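Lysine-sensitive aspartokinase 3 (Escherichia coli, PDB 2J0W) phosphorylates L-aspartate with ATP to give 4-phospho-L-aspartate, the first step towards lysine, and is feedback-inhibited by lysine. Local coordinates at residues I243-A248 with T287-K292. Numbering follows the deposited sequence.
Sequences IAFAEA and TLVCNK
Phe245 lays one face of its ring against the backbone that links Cys290 to Asn291. The carbonyl carbon C of Cys290 sits 3.8 Å above the plane, over the ring centre, and Asn291 N lies over the same face, nearer the rim. Phe245 CG stands anti to its own carbonyl carbon and beside its own backbone N (chi1 -72°), the same N that donates a hydrogen bond to Cys290 O. That bond is 3.0 Å long from Phe245 N to Cys290 O, with the donor tilted 28° from the carbonyl plane. The Cys290–Asn291 peptide is thus held by the amide and covered by the ring of one residue. Val289 crosses the ring obliquely, its CG1 3.6 Å from Phe245 CD1. Its other methyl lies beside Ile243, the two side chains pointing the same way with Val289 CG2 3.8 Å from Ile243 CG2. An alanine in place of Phe245 would probably open a gap beside Val289 CG1 and leave the Cys290–Asn291 peptide without its aromatic cover.

The strands themselves run parallel: Ile243 N bonds to Leu288 O, and Ile243 O accepts from Cys290 N at 3.0 Å. Ala244 then ends the strand as the N-cap residue of helix 245-253, and Glu247, three residues on, turns OE1 back to accept a hydrogen bond from Ala244 N, which meets it from above the carboxylate plane. Glu247 OE2 forms a salt bridge with Arg300.

In the mixed sheet of the amino acid kinase fold, strand 287-290 lies between 239-244 and the antiparallel 274-278. Helix 264-270 packs against this junction, Leu264 meeting Val289 and Ala248, and Ala267 and Val268 meeting Phe245. At the other end of the strand, Thr287 OG1 hydrogen-bonds to Ile240 O and Ile226 N, and the Thr287 side chain lies about 7 Å from the bound ADP.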
# COMPACT_ATOMS: atom_id res chain seq x y z
N ILE A 243 -4.55 25.70 -12.94
CA ILE A 243 -4.67 24.50 -12.11
C ILE A 243 -4.46 24.84 -10.64
O ILE A 243 -3.99 25.93 -10.31
CB ILE A 243 -3.62 23.44 -12.50
CG1 ILE A 243 -3.94 22.12 -11.79
CG2 ILE A 243 -2.23 23.92 -12.09
CD1 ILE A 243 -3.10 20.96 -12.24
N ALA A 244 -4.78 23.89 -9.75
CA ALA A 244 -4.65 24.08 -8.30
C ALA A 244 -3.47 23.33 -7.68
O ALA A 244 -2.99 22.32 -8.22
CB ALA A 244 -5.94 23.67 -7.58
N PHE A 245 -3.04 23.85 -6.53
CA PHE A 245 -1.91 23.30 -5.77
C PHE A 245 -1.76 21.79 -5.70
O PHE A 245 -0.82 21.23 -6.28
CB PHE A 245 -1.93 23.88 -4.35
CG PHE A 245 -1.55 25.32 -4.28
CD1 PHE A 245 -0.58 25.84 -5.14
CD2 PHE A 245 -2.12 26.16 -3.33
CE1 PHE A 245 -0.18 27.16 -5.05
CE2 PHE A 245 -1.73 27.50 -3.23
CZ PHE A 245 -0.76 27.99 -4.09
N ALA A 246 -2.67 21.11 -5.00
CA ALA A 246 -2.55 19.67 -4.88
C ALA A 246 -2.51 18.98 -6.23
O ALA A 246 -1.76 18.01 -6.41
CB ALA A 246 -3.68 19.11 -4.02
N GLU A 247 -3.29 19.46 -7.19
CA GLU A 247 -3.26 18.83 -8.50
C GLU A 247 -1.84 18.80 -9.03
O GLU A 247 -1.28 17.75 -9.30
CB GLU A 247 -4.12 19.60 -9.50
CG GLU A 247 -5.57 19.23 -9.49
CD GLU A 247 -6.37 20.14 -10.38
OE1 GLU A 247 -6.71 21.25 -9.93
OE2 GLU A 247 -6.64 19.74 -11.52
N ALA A 248 -1.28 19.99 -9.17
CA ALA A 248 0.07 20.18 -9.68
C ALA A 248 1.12 19.59 -8.76
O ALA A 248 2.09 18.97 -9.21
CB ALA A 248 0.33 21.66 -9.86
N THR A 287 0.86 28.92 -17.44
CA THR A 287 -0.12 28.36 -16.52
C THR A 287 0.02 28.98 -15.16
O THR A 287 1.13 29.19 -14.67
CB THR A 287 0.09 26.85 -16.33
OG1 THR A 287 0.05 26.19 -17.59
CG2 THR A 287 -0.98 26.29 -15.41
N LEU A 288 -1.11 29.28 -14.53
CA LEU A 288 -1.08 29.84 -13.20
C LEU A 288 -1.55 28.77 -12.21
O LEU A 288 -2.57 28.11 -12.42
CB LEU A 288 -1.97 31.07 -13.10
CG LEU A 288 -2.02 31.63 -11.68
CD1 LEU A 288 -1.72 33.13 -11.67
CD2 LEU A 288 -3.39 31.34 -11.08
N VAL A 289 -0.78 28.60 -11.16
CA VAL A 289 -1.08 27.61 -10.13
C VAL A 289 -1.59 28.36 -8.92
O VAL A 289 -0.90 29.23 -8.39
CB VAL A 289 0.19 26.82 -9.76
CG1 VAL A 289 -0.11 25.83 -8.66
CG2 VAL A 289 0.73 26.11 -11.00
N CYS A 290 -2.79 28.03 -8.48
CA CYS A 290 -3.37 28.71 -7.32
C CYS A 290 -4.12 27.79 -6.36
O CYS A 290 -4.21 26.58 -6.56
CB CYS A 290 -4.32 29.81 -7.79
SG CYS A 290 -5.53 29.22 -8.98
N ASN A 291 -4.68 28.40 -5.32
CA ASN A 291 -5.40 27.66 -4.30
C ASN A 291 -6.44 26.69 -4.86
O ASN A 291 -6.30 25.48 -4.69
CB ASN A 291 -6.07 28.63 -3.34
CG ASN A 291 -6.36 28.01 -2.00
OD1 ASN A 291 -6.88 28.66 -1.09
ND2 ASN A 291 -6.02 26.73 -1.86
N LYS A 292 -7.47 27.21 -5.52
CA LYS A 292 -8.52 26.35 -6.09
C LYS A 292 -9.08 26.86 -7.42
O LYS A 292 -9.14 28.06 -7.66
CB LYS A 292 -9.65 26.15 -5.06
CG LYS A 292 -9.30 25.10 -3.99
CD LYS A 292 -10.24 25.13 -2.77
CE LYS A 292 -9.79 26.12 -1.69
NZ LYS A 292 -9.86 27.56 -2.10